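Local atomic coordinates of annexin B22 (Schistosoma mansoni, PDB entry 4MDU), a protein that binds acidic phospholipid membranes in a calcium-dependent manner, aggregates liposomes when calcium is present, and takes part in worm reproduction and host-parasite interaction. Residues B[109-114]-B[147-152]; B[115-120]-B[129-134]; B[17-22]-B[245-250]; B[137-142]-B[190-195]; B[39-44]-B[72-77]. All coordinates share one frame; numbering follows the deposited sequence.

Contact 1. Residues B[109-114]-B[147-152]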
# COMPACT_ATOMS: atom_id res chain seq x y z
N THR B 109 19.78 -0.80 -18.96
CA THR B 109 18.99 -0.40 -17.78
C THR B 109 17.64 0.23 -18.10
O THR B 109 16.62 -0.20 -17.57
CB THR B 109 19.76 0.57 -16.90
OG1 THR B 109 21.01 -0.01 -16.53
CG2 THR B 109 18.96 0.91 -15.67
N PRO B 110 17.61 1.26 -18.97
CA PRO B 110 16.32 1.89 -19.27
C PRO B 110 15.28 0.94 -19.85
O PRO B 110 14.11 1.07 -19.52
CB PRO B 110 16.69 3.00 -20.28
CG PRO B 110 18.10 2.72 -20.71
CD PRO B 110 18.75 2.00 -19.56
N TYR B 111 15.68 -0.00 -20.70
CA TYR B 111 14.69 -0.96 -21.23
C TYR B 111 14.19 -1.87 -20.11
O TYR B 111 12.99 -2.18 -19.96
CB TYR B 111 15.32 -1.80 -22.34
CG TYR B 111 14.32 -2.64 -23.10
CD1 TYR B 111 14.06 -3.96 -22.73
CD2 TYR B 111 13.63 -2.12 -24.19
CE1 TYR B 111 13.14 -4.73 -23.43
CE2 TYR B 111 12.72 -2.88 -24.88
CZ TYR B 111 12.47 -4.18 -24.50
OH TYR B 111 11.56 -4.93 -25.22
N MET B 112 15.13 -2.31 -19.30
CA MET B 112 14.77 -3.15 -18.16
C MET B 112 13.74 -2.44 -17.27
O MET B 112 12.74 -3.03 -16.88
CB MET B 112 16.01 -3.56 -17.37
CG MET B 112 15.72 -4.59 -16.31
SD MET B 112 15.61 -3.74 -14.75
CE MET B 112 17.34 -3.81 -14.36
N LEU B 113 13.97 -1.17 -16.98
CA LEU B 113 13.03 -0.46 -16.13
C LEU B 113 11.70 -0.30 -16.86
O LEU B 113 10.62 -0.44 -16.27
CB LEU B 113 13.59 0.88 -15.65
CG LEU B 113 14.80 0.71 -14.73
CD1 LEU B 113 15.35 2.09 -14.36
CD2 LEU B 113 14.43 -0.09 -13.48
N ALA B 114 11.76 -0.02 -18.16
CA ALA B 114 10.51 0.20 -18.90
C ALA B 114 9.65 -1.08 -18.93
O ALA B 114 8.45 -1.03 -18.76
CB ALA B 114 10.78 0.75 -20.32
N ALA B 147 11.29 6.57 -20.73
CA ALA B 147 10.11 6.86 -21.53
C ALA B 147 10.34 6.39 -22.97
O ALA B 147 9.47 5.78 -23.58
CB ALA B 147 9.78 8.36 -21.49
N ASP B 148 11.52 6.64 -23.51
CA ASP B 148 11.79 6.23 -24.88
C ASP B 148 11.75 4.72 -24.97
O ASP B 148 11.13 4.16 -25.86
CB ASP B 148 13.13 6.74 -25.37
CG ASP B 148 13.09 8.23 -25.70
OD1 ASP B 148 11.97 8.78 -25.82
OD2 ASP B 148 14.18 8.83 -25.83
N ALA B 149 12.43 4.08 -24.02
CA ALA B 149 12.55 2.64 -24.05
C ALA B 149 11.15 2.02 -23.94
O ALA B 149 10.86 1.00 -24.56
CB ALA B 149 13.44 2.18 -22.92
N TYR B 150 10.28 2.67 -23.16
CA TYR B 150 8.91 2.20 -23.01
C TYR B 150 8.22 2.09 -24.36
O TYR B 150 7.61 1.07 -24.67
CB TYR B 150 8.11 3.13 -22.10
CG TYR B 150 6.82 2.53 -21.59
CD1 TYR B 150 5.63 2.68 -22.30
CD2 TYR B 150 6.79 1.83 -20.38
CE1 TYR B 150 4.43 2.15 -21.82
CE2 TYR B 150 5.60 1.28 -19.90
CZ TYR B 150 4.43 1.44 -20.62
OH TYR B 150 3.27 0.92 -20.12
N LYS B 151 8.31 3.16 -25.15
CA LYS B 151 7.74 3.15 -26.50
C LYS B 151 8.27 1.96 -27.30
O LYS B 151 7.54 1.36 -28.09
CB LYS B 151 7.96 4.49 -27.23
CG LYS B 151 7.16 5.65 -26.62
CD LYS B 151 7.34 6.96 -27.38
CE LYS B 151 6.69 6.90 -28.76
NZ LYS B 151 5.23 6.60 -28.69
N GLN B 152 9.52 1.59 -27.06
CA GLN B 152 10.12 0.43 -27.71
C GLN B 152 9.61 -0.89 -27.13
O GLN B 152 9.62 -1.92 -27.81
CB GLN B 152 11.64 0.50 -27.64
CG GLN B 152 12.34 -0.60 -28.43
CD GLN B 152 11.89 -0.64 -29.88
OE1 GLN B 152 11.46 0.37 -30.45
NE2 GLN B 152 11.97 -1.82 -30.49
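Tyr-111 and Tyr-150 both set CG anti to the backbone N (chi1 -170° and -164°), beside the carbonyl carbon; the Tyr-111 ring then runs out to Gln-152 and the Tyr-150 ring past Ala-114 O, flanking a small alanine contact. This is the second annexin repeat: the short axes of 109-114 and 147-152, on helices 109-122 and 140-156, cross at -65°, as the transverse third helix of an annexin repeat does over its bundle. Alanines bring these axes to 8.0 Å. Ala-149 CB sits 3.6 Å from Pro-110 O and 3.8 Å from Tyr-111 CA, while Ala-114 CB presses on the neighbouring backbone at Tyr-150 N, 3.5 Å away. No hydrogen bond links the segments; the hydroxyls of Tyr-111 and Tyr-150 bond instead to Asp-156 and Asp-169. The Tyr-150 ring also packs on Met-121, a residue of a calcium-binding site. Gln-152 CG lies near the plane of the Tyr-111 ring, 4.2 Å from Tyr-111 CE2 at its edge.

Contact 2. Residues B[115-120]-B[129-134]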
# COMPACT_ATOMS: atom_id res chain seq x y z
N LYS B 115 10.28 -2.23 -19.13
CA LYS B 115 9.53 -3.47 -19.11
C LYS B 115 8.80 -3.69 -17.77
O LYS B 115 7.62 -4.02 -17.74
CB LYS B 115 10.43 -4.66 -19.44
CG LYS B 115 10.00 -5.43 -20.69
CD LYS B 115 10.87 -6.67 -20.90
CE LYS B 115 10.46 -7.46 -22.13
NZ LYS B 115 11.27 -8.70 -22.31
N SER B 116 9.50 -3.48 -16.66
CA SER B 116 8.84 -3.56 -15.35
C SER B 116 7.71 -2.55 -15.21
O SER B 116 6.70 -2.84 -14.57
CB SER B 116 9.84 -3.39 -14.20
OG SER B 116 10.78 -4.44 -14.17
N LEU B 117 7.88 -1.34 -15.76
CA LEU B 117 6.81 -0.34 -15.67
C LEU B 117 5.62 -0.84 -16.46
O LEU B 117 4.48 -0.78 -16.01
CB LEU B 117 7.27 1.03 -16.21
CG LEU B 117 8.28 1.77 -15.32
CD1 LEU B 117 8.86 2.99 -16.06
CD2 LEU B 117 7.62 2.19 -14.00
N TYR B 118 5.90 -1.33 -17.66
CA TYR B 118 4.88 -1.91 -18.51
C TYR B 118 4.07 -2.97 -17.76
O TYR B 118 2.84 -2.93 -17.75
CB TYR B 118 5.54 -2.54 -19.74
CG TYR B 118 4.56 -3.28 -20.62
CD1 TYR B 118 4.43 -4.65 -20.54
CD2 TYR B 118 3.76 -2.60 -21.52
CE1 TYR B 118 3.54 -5.32 -21.34
CE2 TYR B 118 2.87 -3.26 -22.32
CZ TYR B 118 2.76 -4.62 -22.23
OH TYR B 118 1.86 -5.28 -23.04
N TYR B 119 4.74 -3.92 -17.12
CA TYR B 119 4.02 -4.96 -16.39
C TYR B 119 3.26 -4.41 -15.17
O TYR B 119 2.18 -4.88 -14.83
CB TYR B 119 4.95 -6.13 -16.03
CG TYR B 119 5.32 -6.96 -17.25
CD1 TYR B 119 4.34 -7.63 -17.97
CD2 TYR B 119 6.65 -7.05 -17.70
CE1 TYR B 119 4.65 -8.38 -19.09
CE2 TYR B 119 6.97 -7.81 -18.84
CZ TYR B 119 5.95 -8.47 -19.52
OH TYR B 119 6.20 -9.23 -20.65
N ALA B 120 3.82 -3.39 -14.53
CA ALA B 120 3.17 -2.81 -13.36
C ALA B 120 1.84 -2.17 -13.73
O ALA B 120 0.96 -1.99 -12.87
CB ALA B 120 4.09 -1.79 -12.70
N ARG B 129 3.45 0.40 -6.09
CA ARG B 129 4.66 0.21 -5.31
C ARG B 129 5.86 0.21 -6.24
O ARG B 129 6.92 0.79 -5.92
CB ARG B 129 4.58 -1.12 -4.56
CG ARG B 129 5.78 -1.41 -3.70
CD ARG B 129 5.60 -2.70 -2.89
NE ARG B 129 6.87 -3.14 -2.31
CZ ARG B 129 6.99 -3.96 -1.27
NH1 ARG B 129 5.91 -4.45 -0.66
NH2 ARG B 129 8.20 -4.29 -0.83
N VAL B 130 5.70 -0.44 -7.38
CA VAL B 130 6.73 -0.50 -8.41
C VAL B 130 6.89 0.87 -9.11
O VAL B 130 8.00 1.29 -9.42
CB VAL B 130 6.45 -1.65 -9.41
CG1 VAL B 130 7.37 -1.56 -10.63
CG2 VAL B 130 6.63 -3.01 -8.73
N LEU B 131 5.79 1.58 -9.33
CA LEU B 131 5.90 2.91 -9.95
C LEU B 131 6.65 3.86 -9.03
O LEU B 131 7.60 4.53 -9.44
CB LEU B 131 4.52 3.49 -10.29
CG LEU B 131 3.58 2.67 -11.14
CD1 LEU B 131 2.36 3.52 -11.62
CD2 LEU B 131 4.35 2.07 -12.28
N ILE B 132 6.27 3.87 -7.75
CA ILE B 132 6.98 4.67 -6.76
C ILE B 132 8.46 4.32 -6.68
O ILE B 132 9.33 5.19 -6.73
CB ILE B 132 6.37 4.52 -5.37
CG1 ILE B 132 4.93 5.01 -5.38
CG2 ILE B 132 7.19 5.28 -4.36
CD1 ILE B 132 4.27 4.99 -4.02
N GLU B 133 8.74 3.02 -6.57
CA GLU B 133 10.12 2.54 -6.44
C GLU B 133 11.02 2.97 -7.60
O GLU B 133 12.16 3.41 -7.41
CB GLU B 133 10.13 0.99 -6.32
CG GLU B 133 11.55 0.42 -6.26
CD GLU B 133 11.71 -0.85 -7.09
OE1 GLU B 133 10.91 -1.78 -6.90
OE2 GLU B 133 12.63 -0.90 -7.93
N ILE B 134 10.51 2.80 -8.81
CA ILE B 134 11.26 3.13 -10.01
C ILE B 134 11.35 4.64 -10.28
O ILE B 134 12.45 5.19 -10.41
CB ILE B 134 10.67 2.39 -11.24
CG1 ILE B 134 10.94 0.88 -11.11
CG2 ILE B 134 11.28 2.95 -12.52
CD1 ILE B 134 10.48 0.09 -12.30
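Ser-116, Leu-117 and Ala-120 meet Val-130, Leu-131 and Ile-134 without any ring between them; the flat groups sit beside the contact, on helix 109-122. There Tyr-118 CD1 lies 3.9 Å above the plane of the Tyr-119 ring, over its centre, and Tyr-119 CE1 sits in plane at the edge of the Tyr-118 ring. The contact is carried mainly by aliphatic groups. Leu-117 CD2 is central: it touches Leu-131 CD2 at 3.7 Å and Ile-134 CD1 at 3.9 Å, the leucine passing obliquely over both partners. Ile-134 holds CG1 anti to the carbonyl carbon (chi1 -69°), and the CD1 beyond it also reaches Ser-116 CB at 4.0 Å. Ala-120 CB fits between two branches, 3.9 Å from Val-130 CG1 and 3.9 Å from Leu-131 CD2. Arg-314 of helix 311-320 packs on Ser-116, Val-130 and Ile-134 and forms a salt bridge with Glu-133. Tyr-178 and Leu-182 of helix 177-187 touch Leu-131. The short axes run nearly antiparallel, at 152° and 9.5 Å apart, making the helix-loop-helix of an annexin repeat; Met-121, late in the first helix, and Gly-123 and Gly-125 in the connection belong to a calcium site.

Contact 3. Residues B[17-22]-B[245-250]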
# COMPACT_ATOMS: atom_id res chain seq x y z
N HIS B 17 22.95 11.29 -8.43
CA HIS B 17 22.73 10.24 -7.40
C HIS B 17 23.99 9.90 -6.59
O HIS B 17 23.93 9.11 -5.65
CB HIS B 17 22.24 8.93 -8.02
CG HIS B 17 21.04 9.08 -8.91
ND1 HIS B 17 19.77 9.29 -8.42
CD2 HIS B 17 20.93 9.02 -10.26
CE1 HIS B 17 18.92 9.37 -9.43
NE2 HIS B 17 19.60 9.21 -10.56
N SER B 18 25.11 10.50 -6.96
CA SER B 18 26.41 9.98 -6.57
C SER B 18 26.93 10.42 -5.22
O SER B 18 27.83 9.79 -4.67
CB SER B 18 27.44 10.35 -7.64
OG SER B 18 27.47 9.38 -8.66
N PHE B 19 26.37 11.49 -4.67
CA PHE B 19 26.87 12.01 -3.41
C PHE B 19 25.78 12.03 -2.35
O PHE B 19 24.62 12.32 -2.64
CB PHE B 19 27.43 13.41 -3.61
CG PHE B 19 28.50 13.49 -4.64
CD1 PHE B 19 29.83 13.29 -4.30
CD2 PHE B 19 28.19 13.75 -5.96
CE1 PHE B 19 30.83 13.37 -5.26
CE2 PHE B 19 29.18 13.82 -6.93
CZ PHE B 19 30.50 13.63 -6.57
N ASP B 20 26.15 11.71 -1.11
CA ASP B 20 25.20 11.78 -0.00
C ASP B 20 24.88 13.23 0.33
O ASP B 20 25.44 14.15 -0.27
CB ASP B 20 25.74 11.02 1.22
CG ASP B 20 26.92 11.71 1.88
OD1 ASP B 20 27.67 11.02 2.60
OD2 ASP B 20 27.13 12.92 1.68
N PRO B 21 23.97 13.46 1.29
CA PRO B 21 23.54 14.83 1.61
C PRO B 21 24.71 15.74 1.99
O PRO B 21 24.65 16.96 1.75
CB PRO B 21 22.61 14.63 2.81
CG PRO B 21 22.04 13.26 2.59
CD PRO B 21 23.20 12.45 2.04
N HIS B 22 25.76 15.15 2.56
CA HIS B 22 26.91 15.90 3.04
C HIS B 22 28.03 16.00 2.03
O HIS B 22 29.09 16.50 2.35
CB HIS B 22 27.43 15.29 4.34
CG HIS B 22 26.40 15.23 5.43
ND1 HIS B 22 25.86 14.04 5.87
CD2 HIS B 22 25.80 16.21 6.13
CE1 HIS B 22 24.97 14.30 6.82
NE2 HIS B 22 24.92 15.61 6.99
N THR B 245 16.51 19.10 -6.00
CA THR B 245 17.54 18.08 -6.09
C THR B 245 17.72 17.43 -4.71
O THR B 245 17.33 18.00 -3.69
CB THR B 245 18.86 18.68 -6.53
OG1 THR B 245 19.44 19.39 -5.43
CG2 THR B 245 18.66 19.63 -7.74
N PRO B 246 18.31 16.23 -4.68
CA PRO B 246 18.44 15.62 -3.36
C PRO B 246 19.18 16.54 -2.39
O PRO B 246 18.80 16.64 -1.23
CB PRO B 246 19.24 14.34 -3.64
CG PRO B 246 18.96 14.05 -5.09
CD PRO B 246 18.91 15.40 -5.74
N TYR B 247 20.19 17.25 -2.88
CA TYR B 247 20.96 18.16 -2.03
C TYR B 247 20.12 19.31 -1.47
O TYR B 247 20.14 19.57 -0.26
CB TYR B 247 22.21 18.64 -2.78
CG TYR B 247 22.87 17.50 -3.52
CD1 TYR B 247 23.68 16.59 -2.86
CD2 TYR B 247 22.63 17.31 -4.88
CE1 TYR B 247 24.26 15.52 -3.53
CE2 TYR B 247 23.21 16.25 -5.56
CZ TYR B 247 24.02 15.36 -4.87
OH TYR B 247 24.59 14.30 -5.53
N GLN B 248 19.36 19.96 -2.35
CA GLN B 248 18.43 21.03 -1.95
C GLN B 248 17.37 20.56 -0.95
O GLN B 248 17.02 21.30 -0.02
CB GLN B 248 17.75 21.63 -3.19
CG GLN B 248 16.84 22.82 -2.89
CD GLN B 248 17.60 24.03 -2.35
OE1 GLN B 248 18.78 24.20 -2.62
NE2 GLN B 248 16.91 24.84 -1.56
N LEU B 249 16.84 19.34 -1.15
CA LEU B 249 15.81 18.78 -0.26
C LEU B 249 16.36 18.60 1.13
O LEU B 249 15.70 18.89 2.13
CB LEU B 249 15.33 17.43 -0.77
CG LEU B 249 13.97 17.43 -1.42
CD1 LEU B 249 13.56 16.02 -1.80
CD2 LEU B 249 12.97 18.06 -0.47
N TYR B 250 17.58 18.10 1.20
CA TYR B 250 18.23 17.93 2.47
C TYR B 250 18.31 19.27 3.21
O TYR B 250 17.82 19.41 4.33
CB TYR B 250 19.61 17.34 2.30
CG TYR B 250 20.27 17.16 3.63
CD1 TYR B 250 19.86 16.14 4.48
CD2 TYR B 250 21.27 18.01 4.05
CE1 TYR B 250 20.45 15.97 5.72
CE2 TYR B 250 21.87 17.84 5.29
CZ TYR B 250 21.46 16.82 6.12
OH TYR B 250 22.05 16.65 7.35
O HOH W 1 22.71 11.80 -4.53
O HOH W 2 22.66 19.55 1.47
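The N-terminal arm ahead of helix 38-48 lies here against the start of helix 246-260 in the third annexin repeat, where Thr-245 is the N-cap and its OG1 accepts from Gln-248 N. Pro-21 makes the main apolar contact. Its CB stands over one face of the Tyr-250 ring, 3.6 Å from the centroid and 15° off the normal, a CH-pi contact. Tyr-250 has CG anti to the backbone N (chi1 -180°), which sets this atom 3.5 Å from Pro-21 CB. At the far end of that ring, the poorly ordered His-22 gives a weak hydrogen bond from NE2 to Tyr-250 OH, 3.1 Å. Tyr-247 reaches Phe-19, with CE1 3.3 Å from Phe-19 O and OH 3.5 Å from Phe-19 CB, in plane at the edge of the phenyl ring. One water donates to Phe-19 O (2.7 Å) and also meets Tyr-247 OH; another donates to both Pro-21 O and Tyr-247 O. The arm is thus held mainly by aromatic and apolar contact, with waters linking the carbonyls of Phe-19 and Pro-21 to Tyr-247.

Contact 4. Residues B[137-142]-B[190-195]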
# COMPACT_ATOMS: atom_id res chain seq x y z
N THR B 137 13.66 6.87 -8.35
CA THR B 137 15.10 6.73 -8.59
C THR B 137 15.59 7.27 -9.94
O THR B 137 16.76 7.10 -10.28
CB THR B 137 15.54 5.26 -8.48
OG1 THR B 137 14.98 4.53 -9.58
CG2 THR B 137 15.05 4.65 -7.18
N LEU B 138 14.73 7.92 -10.70
CA LEU B 138 15.16 8.42 -12.01
C LEU B 138 15.21 9.94 -12.05
O LEU B 138 14.22 10.61 -11.75
CB LEU B 138 14.23 7.92 -13.13
CG LEU B 138 14.18 6.40 -13.31
CD1 LEU B 138 13.03 6.02 -14.24
CD2 LEU B 138 15.51 5.87 -13.84
N TRP B 139 16.35 10.48 -12.44
CA TRP B 139 16.39 11.92 -12.71
C TRP B 139 16.00 12.21 -14.16
O TRP B 139 15.70 11.29 -14.94
CB TRP B 139 17.72 12.56 -12.30
CG TRP B 139 17.48 13.90 -11.67
CD1 TRP B 139 17.71 15.13 -12.22
CD2 TRP B 139 16.91 14.14 -10.37
NE1 TRP B 139 17.34 16.12 -11.34
CE2 TRP B 139 16.84 15.54 -10.20
CE3 TRP B 139 16.47 13.31 -9.32
CZ2 TRP B 139 16.35 16.13 -9.03
CZ3 TRP B 139 15.99 13.91 -8.16
CH2 TRP B 139 15.93 15.30 -8.03
N ASN B 140 15.99 13.48 -14.52
CA ASN B 140 15.37 13.92 -15.77
C ASN B 140 15.77 13.14 -17.03
O ASN B 140 14.91 12.64 -17.76
CB ASN B 140 15.59 15.43 -15.97
CG ASN B 140 14.83 16.26 -14.95
OD1 ASN B 140 13.84 15.80 -14.38
ND2 ASN B 140 15.30 17.49 -14.71
N ASP B 141 17.07 13.06 -17.29
CA ASP B 141 17.57 12.40 -18.48
C ASP B 141 17.33 10.88 -18.46
O ASP B 141 17.06 10.27 -19.49
CB ASP B 141 19.05 12.70 -18.64
CG ASP B 141 19.29 14.15 -19.05
OD1 ASP B 141 18.41 14.69 -19.73
OD2 ASP B 141 20.32 14.74 -18.69
N GLU B 142 17.43 10.29 -17.28
CA GLU B 142 17.18 8.86 -17.12
C GLU B 142 15.72 8.58 -17.41
O GLU B 142 15.39 7.64 -18.13
CB GLU B 142 17.57 8.43 -15.71
CG GLU B 142 19.06 8.66 -15.46
CD GLU B 142 19.48 8.56 -14.00
OE1 GLU B 142 18.67 8.91 -13.12
OE2 GLU B 142 20.63 8.14 -13.75
N ARG B 190 12.48 18.05 -13.14
CA ARG B 190 12.99 18.30 -11.79
C ARG B 190 14.18 19.26 -11.92
O ARG B 190 14.78 19.36 -12.99
CB ARG B 190 13.40 16.98 -11.12
CG ARG B 190 12.34 15.90 -11.24
CD ARG B 190 12.83 14.50 -10.82
NE ARG B 190 12.67 14.34 -9.39
CZ ARG B 190 12.83 13.20 -8.72
NH1 ARG B 190 13.13 12.05 -9.32
NH2 ARG B 190 12.65 13.24 -7.41
N ASP B 191 14.52 19.97 -10.84
CA ASP B 191 15.69 20.84 -10.88
C ASP B 191 16.92 20.05 -11.27
O ASP B 191 17.08 18.91 -10.86
CB ASP B 191 15.96 21.51 -9.54
CG ASP B 191 14.81 22.37 -9.08
OD1 ASP B 191 13.91 22.67 -9.89
OD2 ASP B 191 14.81 22.72 -7.88
N ASP B 192 17.79 20.69 -12.02
CA ASP B 192 19.04 20.08 -12.46
C ASP B 192 20.25 20.75 -11.80
O ASP B 192 20.18 21.86 -11.29
CB ASP B 192 19.18 20.19 -13.98
CG ASP B 192 18.34 19.16 -14.72
OD1 ASP B 192 18.48 17.95 -14.41
OD2 ASP B 192 17.55 19.57 -15.60
N ILE B 193 21.36 20.04 -11.83
CA ILE B 193 22.66 20.60 -11.50
C ILE B 193 23.59 20.16 -12.61
O ILE B 193 23.69 18.97 -12.92
CB ILE B 193 23.20 20.07 -10.17
CG1 ILE B 193 22.28 20.46 -9.01
CG2 ILE B 193 24.63 20.58 -9.95
CD1 ILE B 193 22.44 19.56 -7.76
N PRO B 194 24.27 21.13 -13.23
CA PRO B 194 25.13 20.77 -14.36
C PRO B 194 26.29 19.89 -13.92
O PRO B 194 26.86 20.07 -12.83
CB PRO B 194 25.60 22.12 -14.88
CG PRO B 194 25.39 23.07 -13.76
CD PRO B 194 24.24 22.57 -12.97
N ILE B 195 26.64 18.93 -14.76
CA ILE B 195 27.66 17.95 -14.45
C ILE B 195 28.90 18.55 -13.79
O ILE B 195 29.37 18.07 -12.76
CB ILE B 195 28.08 17.18 -15.70
CG1 ILE B 195 27.02 16.11 -16.03
CG2 ILE B 195 29.42 16.53 -15.48
CD1 ILE B 195 27.42 15.17 -17.16
O HOH W 3 19.14 14.94 -15.82
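Asn-140 grips the backbone of Arg-190 from both ends of its amide: OD1 accepts from Arg-190 N at 2.9 Å, in the carbonyl plane on a lone pair, and ND2 donates to Arg-190 O at 2.6 Å. This pair of hydrogen bonds fixes the rotation of the amide. Weak bonds from ND2 reach the Asp-192 carboxylate, whose plane stands at 87° to the amide. Next to it, Trp-139 NE1 donates to Asp-191 O at 2.8 Å, the acceptor only 1° out of the indole plane. The Arg-190 guanidinium lies flat over Trp-139, their centres 3.9 Å apart and planes at 19°, a stack of guanidinium on indole with Trp-139 CZ3 3.3 Å from Arg-190 CZ. Arg-190 CD sits over the centre of the six-membered ring, the chain bending at chi3. Leu-138 O lies in plane at the guanidinium edge, where Arg-190 NH1 gives it a weak bond of 3.0 Å, and NE bonds to Cys-242 O. At the helix start, Glu-142 OE1 accepts from the backbone N of Trp-139 at 2.9 Å, while OE2 pairs with Arg-13. The whole clamps the N-terminal end of helix 140-156, with Trp-139 at its N-cap, to the linker from the second to the third annexin repeat.

Contact 5. Residues B[39-44]-B[72-77]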
# COMPACT_ATOMS: atom_id res chain seq x y z
N SER B 39 35.80 -7.08 -25.68
CA SER B 39 36.03 -8.26 -26.50
C SER B 39 36.52 -9.44 -25.68
O SER B 39 36.07 -10.56 -25.89
CB SER B 39 37.03 -7.97 -27.63
OG SER B 39 38.13 -7.25 -27.13
N ALA B 40 37.42 -9.18 -24.73
CA ALA B 40 37.93 -10.26 -23.89
C ALA B 40 36.80 -10.91 -23.09
O ALA B 40 36.74 -12.13 -22.96
CB ALA B 40 39.02 -9.76 -22.96
N ASP B 41 35.91 -10.09 -22.55
CA ASP B 41 34.76 -10.62 -21.82
C ASP B 41 33.83 -11.39 -22.75
O ASP B 41 33.35 -12.47 -22.41
CB ASP B 41 34.01 -9.49 -21.12
CG ASP B 41 34.69 -9.07 -19.84
OD1 ASP B 41 35.34 -9.94 -19.22
OD2 ASP B 41 34.57 -7.89 -19.46
N ALA B 42 33.58 -10.80 -23.92
CA ALA B 42 32.81 -11.47 -24.97
C ALA B 42 33.36 -12.87 -25.24
O ALA B 42 32.61 -13.85 -25.24
CB ALA B 42 32.80 -10.63 -26.26
N GLU B 43 34.67 -12.95 -25.48
CA GLU B 43 35.32 -14.23 -25.75
C GLU B 43 35.04 -15.20 -24.62
O GLU B 43 34.60 -16.32 -24.86
CB GLU B 43 36.84 -14.07 -25.90
CG GLU B 43 37.30 -13.64 -27.29
CD GLU B 43 38.80 -13.83 -27.48
OE1 GLU B 43 39.48 -14.32 -26.55
OE2 GLU B 43 39.31 -13.49 -28.58
N ARG B 44 35.29 -14.76 -23.39
CA ARG B 44 35.10 -15.61 -22.22
C ARG B 44 33.67 -16.10 -22.08
O ARG B 44 33.44 -17.28 -21.80
CB ARG B 44 35.57 -14.90 -20.94
CG ARG B 44 37.07 -14.69 -20.89
CD ARG B 44 37.52 -14.22 -19.52
NE ARG B 44 38.84 -13.58 -19.56
CZ ARG B 44 39.02 -12.26 -19.59
NH1 ARG B 44 37.98 -11.44 -19.58
NH2 ARG B 44 40.25 -11.77 -19.64
N GLN B 72 26.51 -3.76 -21.81
CA GLN B 72 26.10 -3.37 -23.15
C GLN B 72 27.30 -3.32 -24.10
O GLN B 72 27.21 -3.78 -25.24
CB GLN B 72 25.36 -2.04 -23.11
CG GLN B 72 24.08 -2.13 -22.29
CD GLN B 72 23.16 -3.22 -22.80
OE1 GLN B 72 22.65 -3.14 -23.91
NE2 GLN B 72 22.95 -4.25 -21.99
N GLU B 73 28.43 -2.80 -23.62
CA GLU B 73 29.65 -2.88 -24.41
C GLU B 73 29.94 -4.32 -24.76
O GLU B 73 30.42 -4.62 -25.85
CB GLU B 73 30.83 -2.30 -23.65
CG GLU B 73 30.86 -0.81 -23.61
CD GLU B 73 31.99 -0.26 -24.45
OE1 GLU B 73 33.08 -0.03 -23.89
OE2 GLU B 73 31.79 -0.08 -25.67
N ILE B 74 29.64 -5.23 -23.84
CA ILE B 74 29.93 -6.64 -24.08
C ILE B 74 28.98 -7.22 -25.12
O ILE B 74 29.40 -7.93 -26.03
CB ILE B 74 29.91 -7.48 -22.79
CG1 ILE B 74 31.00 -7.01 -21.84
CG2 ILE B 74 30.08 -8.97 -23.12
CD1 ILE B 74 30.99 -7.72 -20.51
N CYS B 75 27.69 -6.91 -24.98
CA CYS B 75 26.69 -7.29 -25.98
C CYS B 75 27.16 -6.93 -27.39
O CYS B 75 27.16 -7.77 -28.29
CB CYS B 75 25.35 -6.60 -25.70
SG CYS B 75 24.46 -7.24 -24.27
N GLN B 76 27.55 -5.67 -27.56
CA GLN B 76 27.97 -5.17 -28.86
C GLN B 76 29.17 -5.96 -29.38
O GLN B 76 29.15 -6.48 -30.50
CB GLN B 76 28.32 -3.69 -28.78
CG GLN B 76 28.80 -3.10 -30.09
CD GLN B 76 29.42 -1.73 -29.93
OE1 GLN B 76 30.33 -1.54 -29.12
NE2 GLN B 76 28.94 -0.76 -30.70
N SER B 77 30.20 -6.06 -28.56
CA SER B 77 31.42 -6.72 -28.96
C SER B 77 31.13 -8.16 -29.37
O SER B 77 31.60 -8.62 -30.41
CB SER B 77 32.44 -6.69 -27.82
OG SER B 77 33.57 -7.48 -28.14
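Apolar contact comes first: Ile-74 of helix 68-82 packs against Asp-41 and Ala-42 of helix 38-48. Its CD1 touches Asp-41 CB at 3.6 Å, resting on the aliphatic base of an acidic side chain, and its CG2, anti to the backbone N, lies 4.0 Å from Ala-42 N. Ile-62 of helix 56-63 and Phe-36 also pack on both Asp-41 and Ile-74, closing the group from another helix and from the loop ahead of helix 38-48. Polar atoms approach at the other end of the contact without bonding across it. Ser-77 turns OG anti to its backbone N (chi1 172°), which places the oxygen 3.1 Å from Ser-39 CA and 3.7 Å from Ala-42 CB. Ser-39 N is 3.3 Å from Ser-77 OG, but the angle is too poor for a hydrogen bond. Ionic bonds lie within helix 38-48 and to Arg-66. Asp-41 OD1 forms a salt bridge with Arg-44 NH1 at 3.1 Å, lying in the guanidinium plane at its edge, and OD2 pairs with Arg-66 NE, so the buried carboxylate has an arginine at each oxygen, which would probably favour its ionised form. The short axes pass 8.3 Å apart at -70°, the steep crossing by which the third helix of an annexin repeat lies across the first, here in repeat 1.

Overall arrangement
From the N terminus, residues 17-22 open contact 3, whose loop closes at 245-250 and encloses all the others. Contact 5 closes first, within repeat 1, and stands in series with contacts 1, 2 and 4. In repeat 2, contact 2 nests inside contact 1; both use helix 109-122, and Tyr-150 packs on Leu-117 and Tyr-118 between them. Contact 4 crosses contact 1 in the chain, sharing helix 140-156, and ties repeat 2 to the linker toward repeat 3. Contacts 3 and 4 adjoin, their centres about 12 Å apart: His-17 bonds to Glu-142, and with contact 3 itself the N-terminal arm bridges repeats 2 and 3. Separately, Tyr-247 on Ile-193 joins helix 246-260 to the linker.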